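Local atomic coordinates of alginate lyase (Paenibacillus sp. FPU-7, PDB entry 6KFN), a protein that cleaves the polysaccharide alginate by beta-elimination as a polysaccharide lyase, probably binding the chain along its right-handed parallel beta-helix. Residues Gly32-Gly37 against Pro61-Gly66; Leu87-Ala92 against Asp107-Tyr112. One frame throughout, in Å; residues are numbered along the deposited sequence.

Interaction 1: Gly32-Gly37 against Pro61-Gly66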
# COMPACT_ATOMS: atom_id res chain seq x y z
N GLY A 32 -10.99 -5.68 -21.05
CA GLY A 32 -10.07 -6.17 -22.04
C GLY A 32 -9.18 -5.12 -22.64
O GLY A 32 -8.28 -5.46 -23.41
N VAL A 33 -9.38 -3.85 -22.31
CA VAL A 33 -8.60 -2.79 -22.90
C VAL A 33 -7.48 -2.42 -21.96
O VAL A 33 -7.67 -2.33 -20.74
CB VAL A 33 -9.50 -1.59 -23.22
CG1 VAL A 33 -8.67 -0.43 -23.74
CG2 VAL A 33 -10.55 -1.99 -24.24
N THR A 34 -6.30 -2.18 -22.54
CA THR A 34 -5.16 -1.57 -21.85
C THR A 34 -5.10 -0.10 -22.25
O THR A 34 -4.96 0.24 -23.42
CB THR A 34 -3.86 -2.31 -22.14
OG1 THR A 34 -3.95 -3.65 -21.60
CG2 THR A 34 -2.71 -1.61 -21.47
N PHE A 35 -5.20 0.75 -21.25
CA PHE A 35 -5.13 2.20 -21.38
C PHE A 35 -3.72 2.63 -21.01
O PHE A 35 -3.34 2.50 -19.85
CB PHE A 35 -6.13 2.86 -20.43
CG PHE A 35 -7.58 2.51 -20.69
CD1 PHE A 35 -8.11 1.28 -20.29
CD2 PHE A 35 -8.42 3.40 -21.35
CE1 PHE A 35 -9.42 0.94 -20.57
CE2 PHE A 35 -9.73 3.07 -21.62
CZ PHE A 35 -10.25 1.86 -21.25
N LYS A 36 -2.93 3.07 -21.98
CA LYS A 36 -1.55 3.43 -21.73
C LYS A 36 -1.41 4.93 -21.57
O LYS A 36 -1.84 5.70 -22.43
CB LYS A 36 -0.65 2.93 -22.85
CG LYS A 36 0.81 2.95 -22.44
CD LYS A 36 1.69 2.24 -23.44
CE LYS A 36 1.65 0.74 -23.28
NZ LYS A 36 2.76 0.15 -24.10
N GLY A 37 -0.82 5.33 -20.46
CA GLY A 37 -0.67 6.72 -20.14
C GLY A 37 -0.14 6.86 -18.72
O GLY A 37 0.03 5.87 -17.98
N PRO A 61 -10.70 -7.37 -16.37
CA PRO A 61 -10.63 -5.96 -15.94
C PRO A 61 -9.85 -5.08 -16.90
O PRO A 61 -8.82 -5.49 -17.44
CB PRO A 61 -9.95 -6.03 -14.58
CG PRO A 61 -10.30 -7.42 -14.08
CD PRO A 61 -10.28 -8.29 -15.30
N ALA A 62 -10.29 -3.83 -17.03
CA ALA A 62 -9.49 -2.81 -17.69
C ALA A 62 -8.15 -2.65 -16.99
O ALA A 62 -8.05 -2.79 -15.77
CB ALA A 62 -10.26 -1.49 -17.69
N VAL A 63 -7.14 -2.30 -17.77
CA VAL A 63 -5.77 -2.14 -17.31
C VAL A 63 -5.31 -0.71 -17.55
O VAL A 63 -5.42 -0.20 -18.67
CB VAL A 63 -4.81 -3.08 -18.06
CG1 VAL A 63 -3.37 -2.90 -17.56
CG2 VAL A 63 -5.23 -4.55 -17.93
N LEU A 64 -4.77 -0.07 -16.50
CA LEU A 64 -4.04 1.17 -16.64
C LEU A 64 -2.56 0.84 -16.66
O LEU A 64 -2.02 0.35 -15.68
CB LEU A 64 -4.34 2.16 -15.51
CG LEU A 64 -5.79 2.49 -15.24
CD1 LEU A 64 -5.88 3.59 -14.20
CD2 LEU A 64 -6.51 2.88 -16.50
N SER A 65 -1.91 1.07 -17.81
CA SER A 65 -0.49 0.81 -17.95
C SER A 65 0.29 2.10 -18.14
O SER A 65 -0.14 2.96 -18.92
CB SER A 65 -0.22 -0.08 -19.14
OG SER A 65 1.18 -0.34 -19.24
N GLY A 66 1.45 2.23 -17.49
CA GLY A 66 2.38 3.26 -17.89
C GLY A 66 3.11 2.88 -19.17
O GLY A 66 2.86 1.84 -19.79
O HOH W 1 4.47 -0.57 -21.68

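Interaction 2: Leu87-Ala92 against Asp107-Tyr112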
# COMPACT_ATOMS: atom_id res chain seq x y z
N LEU A 87 -9.83 -2.30 -11.20
CA LEU A 87 -8.85 -2.07 -12.25
C LEU A 87 -7.55 -2.80 -11.97
O LEU A 87 -7.17 -3.03 -10.83
CB LEU A 87 -8.55 -0.57 -12.33
CG LEU A 87 -9.75 0.29 -12.78
CD1 LEU A 87 -9.48 1.76 -12.55
CD2 LEU A 87 -10.02 0.08 -14.23
N LYS A 88 -6.85 -3.09 -13.05
CA LYS A 88 -5.45 -3.49 -13.00
C LYS A 88 -4.57 -2.27 -13.25
O LYS A 88 -4.93 -1.39 -14.06
CB LYS A 88 -5.18 -4.57 -14.06
CG LYS A 88 -5.91 -5.86 -13.82
CD LYS A 88 -5.74 -6.89 -14.95
CE LYS A 88 -6.30 -8.22 -14.62
NZ LYS A 88 -6.06 -9.14 -15.78
N MET A 89 -3.42 -2.21 -12.59
CA MET A 89 -2.45 -1.15 -12.77
C MET A 89 -1.07 -1.79 -12.93
O MET A 89 -0.68 -2.61 -12.10
CB MET A 89 -2.39 -0.16 -11.59
CG MET A 89 -3.55 0.82 -11.43
SD MET A 89 -4.96 0.10 -10.62
CE MET A 89 -6.03 1.59 -10.55
N THR A 90 -0.35 -1.41 -13.97
CA THR A 90 0.92 -2.03 -14.26
C THR A 90 1.83 -1.10 -15.03
O THR A 90 1.43 -0.05 -15.51
CB THR A 90 0.65 -3.34 -15.04
OG1 THR A 90 1.83 -4.14 -15.09
CG2 THR A 90 0.20 -3.11 -16.48
N GLY A 91 3.08 -1.56 -15.20
CA GLY A 91 3.89 -1.00 -16.26
C GLY A 91 4.40 0.42 -16.04
O GLY A 91 4.54 1.19 -17.00
N ALA A 92 4.70 0.76 -14.81
CA ALA A 92 5.16 2.09 -14.44
C ALA A 92 6.09 1.98 -13.26
O ALA A 92 6.16 0.95 -12.58
CB ALA A 92 4.00 3.01 -14.12
N ASP A 107 -10.50 -0.34 -4.38
CA ASP A 107 -11.17 -1.60 -4.07
C ASP A 107 -11.09 -2.51 -5.29
O ASP A 107 -11.40 -2.08 -6.40
CB ASP A 107 -12.63 -1.27 -3.71
CG ASP A 107 -13.41 -2.40 -3.07
OD1 ASP A 107 -13.00 -3.55 -3.10
OD2 ASP A 107 -14.45 -2.05 -2.43
N GLY A 108 -10.67 -3.76 -5.10
CA GLY A 108 -10.69 -4.72 -6.19
C GLY A 108 -9.59 -4.49 -7.20
O GLY A 108 -9.77 -4.82 -8.38
N LEU A 109 -8.45 -3.94 -6.78
CA LEU A 109 -7.37 -3.63 -7.67
C LEU A 109 -6.36 -4.77 -7.74
O LEU A 109 -6.15 -5.52 -6.79
CB LEU A 109 -6.66 -2.35 -7.24
CG LEU A 109 -7.57 -1.14 -7.00
CD1 LEU A 109 -6.73 0.09 -6.80
CD2 LEU A 109 -8.54 -0.93 -8.16
N GLU A 110 -5.69 -4.84 -8.88
CA GLU A 110 -4.57 -5.76 -9.09
C GLU A 110 -3.42 -4.92 -9.62
O GLU A 110 -3.52 -4.40 -10.73
CB GLU A 110 -4.99 -6.87 -10.05
CG GLU A 110 -3.94 -7.93 -10.26
CD GLU A 110 -4.30 -9.01 -11.27
OE1 GLU A 110 -5.46 -9.11 -11.67
OE2 GLU A 110 -3.37 -9.73 -11.68
N ILE A 111 -2.35 -4.78 -8.81
CA ILE A 111 -1.28 -3.83 -9.08
C ILE A 111 0.01 -4.64 -9.16
O ILE A 111 0.35 -5.33 -8.19
CB ILE A 111 -1.19 -2.76 -7.99
CG1 ILE A 111 -2.53 -2.03 -7.87
CG2 ILE A 111 -0.03 -1.82 -8.24
CD1 ILE A 111 -2.62 -1.09 -6.71
N TYR A 112 0.70 -4.59 -10.30
CA TYR A 112 1.79 -5.54 -10.51
C TYR A 112 2.73 -5.05 -11.59
O TYR A 112 2.37 -4.25 -12.47
CB TYR A 112 1.23 -6.94 -10.91
CG TYR A 112 0.39 -6.89 -12.17
CD1 TYR A 112 -0.95 -6.50 -12.11
CD2 TYR A 112 0.92 -7.14 -13.43
CE1 TYR A 112 -1.73 -6.38 -13.21
CE2 TYR A 112 0.10 -7.01 -14.60
CZ TYR A 112 -1.23 -6.61 -14.44
OH TYR A 112 -2.12 -6.44 -15.50
O HOH W 2 -8.83 -5.91 -10.82
O HOH W 3 -3.36 -10.34 -14.42

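Interaction 1: Gly32-Gly37 against Pro61-Gly66
The ring of Phe35 carries Val33 CG1 on one face, 3.5 Å above the ring plane and offset toward the rim, while the carbonyl O of Val63 lies at its edge, in plane, 3.5 Å from CD1. Oblique to the ring, Ala62 CB meets CE1, and Leu64 CD2 reaches back to Phe35 CB at 3.9 Å. With CG anti to the carbonyl carbon (chi1 -62°), the ring is swung back beside its own backbone N, toward Ala62. Leu29 of strand 25-29 and Leu14 of helix 11-19 touch both Phe35 and Leu64, so this face of the pair is buried core. These are neighbouring parallel strands near the N-terminal end of the right-handed beta-helix, stacked one coil apart in register. The backbone ladder runs through Val63 N to Val33 O, Phe35 N to Val63 O, Ser65 N to Phe35 O and Gly37 N to Ser65 O. The second of these is the shortest and straightest, at 2.8 Å and 174° at the hydrogen. On the other face, Thr34 and Val63 lie side by side, OG1 3.7 Å from Val63 CB, and Thr34 CG2 rests against Ser65 CB. Ser65 OG, anti to its backbone N, turns onto an in-plane lone pair of Gly66 O at 2.8 Å. Lys36 lays its CG near that same carbonyl, then bends at chi3, and its NZ gives a proton to a water.

Interaction 2: Leu87-Ala92 against Asp107-Tyr112
Thr90 and Tyr112 make the closest contact: Thr90 OG1 donates to Tyr112 O at 2.7 Å, approaching from above the carbonyl plane. The threonine CB sits over one face of the tyrosine ring as a CH-pi contact, 4.0 Å from the centroid and 21° off the normal. Tyr112 CG takes the crowded position between backbone N and carbonyl carbon (chi1 59°), which folds the ring back across the neighbouring strand until OH comes 3.7 Å from Lys88 CD. Lys88 and Glu110 run alongside one another, both extended beyond CG; Lys88 CE lies 3.2 Å from Glu110 OE1, yet NZ stays beyond salt-bridge range at 4.2 Å. A water given a proton by Lys88 NZ, weakly, donates to Glu110 OE2. Their backbones, parallel strands of successive beta-helix coils, pair through Glu110 N to Leu87 O, Met89 N to Glu110 O and Tyr112 N to Met89 O. On the face of Met89 and Ile111, the methionine bends at chi2 and brings CE 4.1 Å from Leu109 CD1; Ile96 of strand 94-99 touches all three residues. An alanine in place of Tyr112 would remove the ring that Thr90 CB packs over and whose edge and OH meet Lys88, and would probably loosen both side chains. Further out, Tyr136 of the next coil lays its ring nearly parallel to that of Tyr112 and hydrogen-bonds Glu110 OE2 through its OH, probably steadying the carboxylate.

From the N terminus, the chain passes helix 11-19 and strand 25-29 before reaching 32-37; 23 residues later it returns at 61-66, and interaction 1 closes that coil. The chain then continues through strands 73-77 and 82-85 to 87-92, and interaction 2 closes a shorter excursion of 14 residues at 107-112. The two loops follow in series, neither nesting nor crossing. The two middle strands, 63-65 and 88-92, are themselves neighbours: Leu64 N lies 2.8 Å from Lys88 O and Leu64 O 3.0 Å from Thr90 N, both probable hydrogen bonds. Interactions 1 and 2 thus join four strands that lie side by side along one wall of the beta-helix, their centres about 9 Å apart.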